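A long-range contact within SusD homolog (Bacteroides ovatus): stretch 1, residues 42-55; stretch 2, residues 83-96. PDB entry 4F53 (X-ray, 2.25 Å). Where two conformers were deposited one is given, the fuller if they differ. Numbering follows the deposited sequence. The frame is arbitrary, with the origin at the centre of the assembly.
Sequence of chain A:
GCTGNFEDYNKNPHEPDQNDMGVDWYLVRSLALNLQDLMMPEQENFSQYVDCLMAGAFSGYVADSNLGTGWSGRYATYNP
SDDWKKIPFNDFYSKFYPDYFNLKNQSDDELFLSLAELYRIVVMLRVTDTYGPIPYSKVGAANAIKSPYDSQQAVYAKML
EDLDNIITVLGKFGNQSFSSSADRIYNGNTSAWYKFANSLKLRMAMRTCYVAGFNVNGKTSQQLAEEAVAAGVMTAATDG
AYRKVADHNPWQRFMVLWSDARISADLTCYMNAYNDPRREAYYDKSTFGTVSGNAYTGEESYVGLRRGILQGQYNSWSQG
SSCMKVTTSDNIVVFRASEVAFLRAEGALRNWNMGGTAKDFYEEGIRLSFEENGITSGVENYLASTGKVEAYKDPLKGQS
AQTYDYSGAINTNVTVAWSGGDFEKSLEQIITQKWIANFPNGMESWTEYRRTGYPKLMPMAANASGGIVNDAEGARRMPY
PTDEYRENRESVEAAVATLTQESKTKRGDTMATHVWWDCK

Stretch 1 42-55: EQENFSQYVDCLMA
Stretch 2, residues 83-96: DWKKIPFNDFYSKF

Two helices of one chain, 44-55 and 83-96, cross at a steep angle: their N-to-C directions differ by 117°, more antiparallel than parallel, and their axes approach to 9.2 Å. The register is set where Val-50 CA lies 5.7 Å from Pro-88 CA and Tyr-49 CA 7.1 Å from Ile-87 CA. Together they bury 632 Å².

The first helix starts after Gln-43, its N-cap (phi/psi -49/113), whose O accepts from Ser-47 N at 2.8 Å. It widens into a pi-type turn over 48-54, where Leu-53 N bonds to Gln-48 O at 2.7 Å and Met-54 N to Tyr-49 O at 2.8 Å. The second helix is kinked: the N atoms of Pro-88, Phe-89 and Phe-92 lack a bond to the turn before. Pro-88 has no amide hydrogen to give; the other two make shorter i-to-i−3 bonds instead, Phe-89 N to Lys-86 O at 3.2 Å and, weakly, Phe-92 N to Phe-89 O at 3.3 Å.

Phe-46, which covers the most surface, is the knob of the contact. Its CA-to-CB bond points sideways, but chi1 of 179° (t) and chi2 of 45° bring the ring into a hole formed by Ile-87, Asp-91, Phe-92 and Lys-95. Ile-87 CG2 touches the ring edge, 3.7 Å from Phe-46 CD1; Asp-91 CB is 3.4 Å from Phe-46 CE1. The edge of Phe-46 meets the face of Phe-92 (m, chi2 -70°), with centroids 4.8 Å apart and planes at 67°. Over one face of Phe-46 lies Lys-95 CE, 3.9 Å from the ring centroid.

Lys-95 therefore does two jobs. Its chain, m-t-t-m, covers the phenyl ring with methylene, while Lys-95 NZ donates a hydrogen bond to Gln-43 OE1 at 2.6 Å; Gln-43 extends t,t to meet it. Lys-95 NZ is 5.0 Å from the Phe-46 centroid, too long for more than a weak cation-pi attraction. Nearby, a water donates to both Asn-45 O (3.3 Å) and Asp-91 OD2 (2.8 Å), linking a backbone carbonyl to a carboxylate across the gap.

One turn on, Tyr-49 (m, chi2 -85°) points toward the second helix and is the other large aromatic of this side. Ile-87 (m,t) sets CD1 almost exactly on the ring normal, 3.5 Å from the Tyr-49 centroid, so this isoleucine packs against two aromatic rings. The edge of Tyr-49 faces the five-membered ring of Trp-84, with planes at 84° and Tyr-49 CE1 3.6 Å from Trp-84 NE1. Trp-84 (m, chi2 36°) also receives Leu-53 (m,t), whose CD1 is 3.7 Å from Trp-84 CH2.

At the closest CA pair, Val-50 (m) places CG1 3.7 Å from Pro-88 CA and 3.8 Å from Phe-92 CE2. Selenomethionine Met-54 (t,t,p) rests SE on Pro-88 CG at 3.7 Å. The rule is compact: aromatic edges and aliphatic carbons both pack on ring faces, sharing one at Trp-84, with one direct hydrogen bond and one water bridge beside them.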

# COMPACT_ATOMS: atom_id res chain seq x y z
N GLU A 42 -10.56 8.72 -1.43
CA GLU A 42 -11.93 8.34 -1.11
C GLU A 42 -12.80 8.17 -2.36
O GLU A 42 -13.64 7.26 -2.37
CB GLU A 42 -12.55 9.38 -0.18
CG GLU A 42 -13.94 9.01 0.27
CD GLU A 42 -14.66 10.02 1.14
OE1 GLU A 42 -13.99 10.69 1.95
OE2 GLU A 42 -15.90 10.11 1.02
N GLN A 43 -12.61 9.05 -3.39
CA GLN A 43 -13.38 9.01 -4.63
C GLN A 43 -13.37 7.57 -5.16
O GLN A 43 -12.30 7.04 -5.49
CB GLN A 43 -12.82 10.02 -5.65
CG GLN A 43 -13.78 10.36 -6.81
CD GLN A 43 -13.12 11.20 -7.89
OE1 GLN A 43 -11.99 11.65 -7.76
NE2 GLN A 43 -13.80 11.41 -9.01
N GLU A 44 -14.56 6.93 -5.15
CA GLU A 44 -14.77 5.53 -5.50
C GLU A 44 -14.28 5.16 -6.90
O GLU A 44 -13.74 4.08 -7.03
CB GLU A 44 -16.24 5.10 -5.30
CG GLU A 44 -17.25 5.86 -6.16
CD GLU A 44 -18.70 5.45 -5.99
OE1 GLU A 44 -19.15 5.30 -4.84
OE2 GLU A 44 -19.40 5.35 -7.03
N ASN A 45 -14.43 6.05 -7.90
CA ASN A 45 -14.00 5.76 -9.27
C ASN A 45 -12.50 6.04 -9.47
O ASN A 45 -12.00 5.88 -10.58
CB ASN A 45 -14.86 6.52 -10.30
CG ASN A 45 -14.99 8.01 -10.08
OD1 ASN A 45 -15.47 8.47 -9.04
ND2 ASN A 45 -14.67 8.79 -11.10
N PHE A 46 -11.78 6.45 -8.41
CA PHE A 46 -10.35 6.67 -8.51
C PHE A 46 -9.69 5.60 -7.66
O PHE A 46 -8.83 4.87 -8.14
CB PHE A 46 -9.94 8.10 -8.08
CG PHE A 46 -8.45 8.37 -8.14
CD1 PHE A 46 -7.68 7.97 -9.24
CD2 PHE A 46 -7.82 9.10 -7.13
CE1 PHE A 46 -6.32 8.24 -9.29
CE2 PHE A 46 -6.46 9.38 -7.20
CZ PHE A 46 -5.72 8.94 -8.28
N SER A 47 -10.19 5.46 -6.42
CA SER A 47 -9.81 4.45 -5.42
C SER A 47 -9.88 3.05 -6.02
O SER A 47 -8.98 2.24 -5.79
CB SER A 47 -10.73 4.54 -4.20
OG SER A 47 -10.33 3.61 -3.21
N GLN A 48 -10.96 2.75 -6.77
CA GLN A 48 -11.17 1.43 -7.38
C GLN A 48 -9.99 1.02 -8.24
O GLN A 48 -9.58 -0.13 -8.17
CB GLN A 48 -12.46 1.37 -8.21
CG GLN A 48 -12.83 -0.07 -8.49
CD GLN A 48 -14.12 -0.28 -9.20
OE1 GLN A 48 -14.64 0.58 -9.90
NE2 GLN A 48 -14.63 -1.47 -9.03
N TYR A 49 -9.43 1.95 -9.01
CA TYR A 49 -8.28 1.63 -9.83
C TYR A 49 -7.00 1.53 -9.02
O TYR A 49 -6.36 0.49 -9.04
CB TYR A 49 -8.09 2.65 -10.95
CG TYR A 49 -9.26 2.68 -11.90
CD1 TYR A 49 -9.35 1.78 -12.96
CD2 TYR A 49 -10.31 3.58 -11.72
CE1 TYR A 49 -10.45 1.77 -13.82
CE2 TYR A 49 -11.42 3.58 -12.57
CZ TYR A 49 -11.47 2.69 -13.63
OH TYR A 49 -12.56 2.68 -14.47
N VAL A 50 -6.64 2.59 -8.32
CA VAL A 50 -5.32 2.68 -7.67
C VAL A 50 -5.19 1.82 -6.44
O VAL A 50 -4.13 1.24 -6.25
CB VAL A 50 -4.85 4.14 -7.41
CG1 VAL A 50 -4.75 4.91 -8.74
CG2 VAL A 50 -5.76 4.88 -6.42
N ASP A 51 -6.24 1.71 -5.61
CA ASP A 51 -6.13 0.99 -4.35
C ASP A 51 -6.74 -0.40 -4.39
O ASP A 51 -6.33 -1.28 -3.63
CB ASP A 51 -6.78 1.80 -3.23
CG ASP A 51 -5.91 2.97 -2.78
OD1 ASP A 51 -4.66 2.77 -2.60
OD2 ASP A 51 -6.46 4.07 -2.60
N CYS A 52 -7.72 -0.61 -5.22
CA CYS A 52 -8.37 -1.90 -5.23
C CYS A 52 -7.86 -2.76 -6.39
O CYS A 52 -7.23 -3.78 -6.15
CB CYS A 52 -9.88 -1.74 -5.25
SG CYS A 52 -10.79 -3.30 -5.17
N LEU A 53 -8.13 -2.35 -7.62
CA LEU A 53 -7.78 -3.13 -8.80
C LEU A 53 -6.27 -3.25 -9.00
O LEU A 53 -5.80 -4.31 -9.41
CB LEU A 53 -8.45 -2.52 -10.07
CG LEU A 53 -9.97 -2.69 -10.20
CD1 LEU A 53 -10.53 -1.61 -11.13
CD2 LEU A 53 -10.33 -4.07 -10.72
N MSE A 54 -5.52 -2.18 -8.73
CA MSE A 54 -4.09 -2.25 -8.93
C MSE A 54 -3.36 -2.75 -7.67
O MSE A 54 -2.92 -3.90 -7.67
CB MSE A 54 -3.51 -0.90 -9.40
CG MSE A 54 -2.01 -1.00 -9.74
SE MSE A 54 -1.21 0.72 -10.11
CE MSE A 54 -1.09 1.42 -8.26
N ALA A 55 -3.23 -1.90 -6.64
CA ALA A 55 -2.47 -2.18 -5.42
C ALA A 55 -3.04 -3.38 -4.63
O ALA A 55 -2.25 -4.16 -4.09
CB ALA A 55 -2.42 -0.94 -4.55
N ASP A 83 -6.83 2.83 -21.04
CA ASP A 83 -7.54 3.70 -20.09
C ASP A 83 -7.19 3.40 -18.64
O ASP A 83 -7.03 4.34 -17.86
CB ASP A 83 -9.07 3.60 -20.27
CG ASP A 83 -9.59 3.96 -21.66
OD1 ASP A 83 -8.93 4.78 -22.35
OD2 ASP A 83 -10.67 3.44 -22.04
N TRP A 84 -7.06 2.12 -18.28
CA TRP A 84 -6.67 1.71 -16.92
C TRP A 84 -5.21 2.06 -16.63
O TRP A 84 -4.86 2.32 -15.48
CB TRP A 84 -6.87 0.20 -16.71
CG TRP A 84 -8.30 -0.24 -16.50
CD1 TRP A 84 -9.42 0.26 -17.09
CD2 TRP A 84 -8.73 -1.35 -15.69
NE1 TRP A 84 -10.53 -0.45 -16.68
CE2 TRP A 84 -10.13 -1.45 -15.83
CE3 TRP A 84 -8.05 -2.30 -14.89
CZ2 TRP A 84 -10.87 -2.44 -15.18
CZ3 TRP A 84 -8.79 -3.27 -14.25
CH2 TRP A 84 -10.19 -3.35 -14.41
N LYS A 85 -4.36 2.03 -17.65
CA LYS A 85 -2.94 2.34 -17.50
C LYS A 85 -2.69 3.85 -17.32
O LYS A 85 -1.65 4.24 -16.80
CB LYS A 85 -2.15 1.79 -18.69
CG LYS A 85 -2.05 0.27 -18.64
CD LYS A 85 -1.03 -0.29 -19.59
CE LYS A 85 -1.62 -0.65 -20.92
NZ LYS A 85 -0.60 -1.23 -21.81
N LYS A 86 -3.67 4.69 -17.69
CA LYS A 86 -3.55 6.14 -17.57
C LYS A 86 -3.86 6.64 -16.13
O LYS A 86 -3.18 7.54 -15.63
CB LYS A 86 -4.48 6.81 -18.59
CG LYS A 86 -4.25 8.28 -18.81
CD LYS A 86 -5.05 8.78 -20.01
CE LYS A 86 -4.88 10.26 -20.29
NZ LYS A 86 -5.68 11.11 -19.35
N ILE A 87 -4.86 6.05 -15.48
CA ILE A 87 -5.38 6.47 -14.19
C ILE A 87 -4.33 6.51 -13.06
O ILE A 87 -4.29 7.57 -12.41
CB ILE A 87 -6.66 5.64 -13.81
CG1 ILE A 87 -7.74 5.88 -14.89
CG2 ILE A 87 -7.21 6.02 -12.40
CD1 ILE A 87 -8.80 4.83 -14.96
N PRO A 88 -3.44 5.49 -12.78
CA PRO A 88 -2.51 5.62 -11.64
C PRO A 88 -1.37 6.62 -11.83
O PRO A 88 -0.55 6.79 -10.91
CB PRO A 88 -1.95 4.20 -11.47
CG PRO A 88 -2.85 3.31 -12.25
CD PRO A 88 -3.30 4.15 -13.39
N PHE A 89 -1.29 7.26 -13.02
CA PHE A 89 -0.25 8.24 -13.30
C PHE A 89 -0.88 9.63 -13.41
O PHE A 89 -0.80 10.41 -12.45
CB PHE A 89 0.54 7.87 -14.57
CG PHE A 89 1.84 8.62 -14.79
CD1 PHE A 89 2.80 8.69 -13.77
CD2 PHE A 89 2.14 9.19 -16.01
CE1 PHE A 89 4.01 9.37 -13.98
CE2 PHE A 89 3.35 9.86 -16.22
CZ PHE A 89 4.28 9.94 -15.20
N ASN A 90 -1.59 9.89 -14.52
CA ASN A 90 -2.22 11.15 -14.88
C ASN A 90 -3.22 11.67 -13.86
O ASN A 90 -3.22 12.87 -13.61
CB ASN A 90 -2.93 11.05 -16.25
CG ASN A 90 -1.97 10.96 -17.41
OD1 ASN A 90 -1.31 9.94 -17.63
ND2 ASN A 90 -1.87 12.03 -18.19
N ASP A 91 -4.08 10.80 -13.30
CA ASP A 91 -5.11 11.25 -12.37
C ASP A 91 -4.54 11.76 -11.06
O ASP A 91 -5.13 12.68 -10.50
CB ASP A 91 -6.18 10.17 -12.14
CG ASP A 91 -7.14 9.96 -13.30
OD1 ASP A 91 -6.75 10.25 -14.47
OD2 ASP A 91 -8.28 9.52 -13.06
N PHE A 92 -3.38 11.27 -10.59
CA PHE A 92 -2.77 11.85 -9.39
C PHE A 92 -2.30 13.28 -9.64
O PHE A 92 -2.53 14.14 -8.78
CB PHE A 92 -1.61 11.01 -8.86
CG PHE A 92 -2.05 9.88 -7.97
CD1 PHE A 92 -2.58 10.13 -6.70
CD2 PHE A 92 -1.92 8.56 -8.39
CE1 PHE A 92 -2.97 9.08 -5.88
CE2 PHE A 92 -2.30 7.51 -7.55
CZ PHE A 92 -2.83 7.78 -6.31
N TYR A 93 -1.73 13.56 -10.83
CA TYR A 93 -1.25 14.90 -11.20
C TYR A 93 -2.41 15.88 -11.39
O TYR A 93 -2.33 16.99 -10.87
CB TYR A 93 -0.35 14.85 -12.45
CG TYR A 93 1.04 14.32 -12.15
CD1 TYR A 93 1.27 12.95 -12.01
CD2 TYR A 93 2.11 15.18 -11.95
CE1 TYR A 93 2.53 12.45 -11.70
CE2 TYR A 93 3.38 14.70 -11.65
CZ TYR A 93 3.59 13.33 -11.54
OH TYR A 93 4.83 12.86 -11.22
N SER A 94 -3.50 15.46 -12.08
CA SER A 94 -4.72 16.27 -12.34
C SER A 94 -5.45 16.63 -11.06
O SER A 94 -6.02 17.73 -10.94
CB SER A 94 -5.70 15.50 -13.23
OG SER A 94 -5.10 15.05 -14.43
N LYS A 95 -5.49 15.68 -10.13
CA LYS A 95 -6.23 15.87 -8.89
C LYS A 95 -5.41 16.58 -7.82
O LYS A 95 -6.00 17.29 -7.00
CB LYS A 95 -6.73 14.53 -8.34
CG LYS A 95 -7.80 13.90 -9.23
CD LYS A 95 -8.11 12.50 -8.74
CE LYS A 95 -8.93 11.73 -9.74
NZ LYS A 95 -10.34 12.18 -9.73
N PHE A 96 -4.07 16.40 -7.80
CA PHE A 96 -3.24 17.00 -6.75
C PHE A 96 -2.73 18.42 -7.06
O PHE A 96 -2.92 19.33 -6.24
CB PHE A 96 -2.02 16.09 -6.40
CG PHE A 96 -1.32 16.52 -5.13
CD1 PHE A 96 -0.30 17.48 -5.17
CD2 PHE A 96 -1.71 16.02 -3.89
CE1 PHE A 96 0.30 17.94 -3.99
CE2 PHE A 96 -1.10 16.46 -2.71
CZ PHE A 96 -0.13 17.45 -2.76
O HOH W 1 -10.47 8.52 -11.73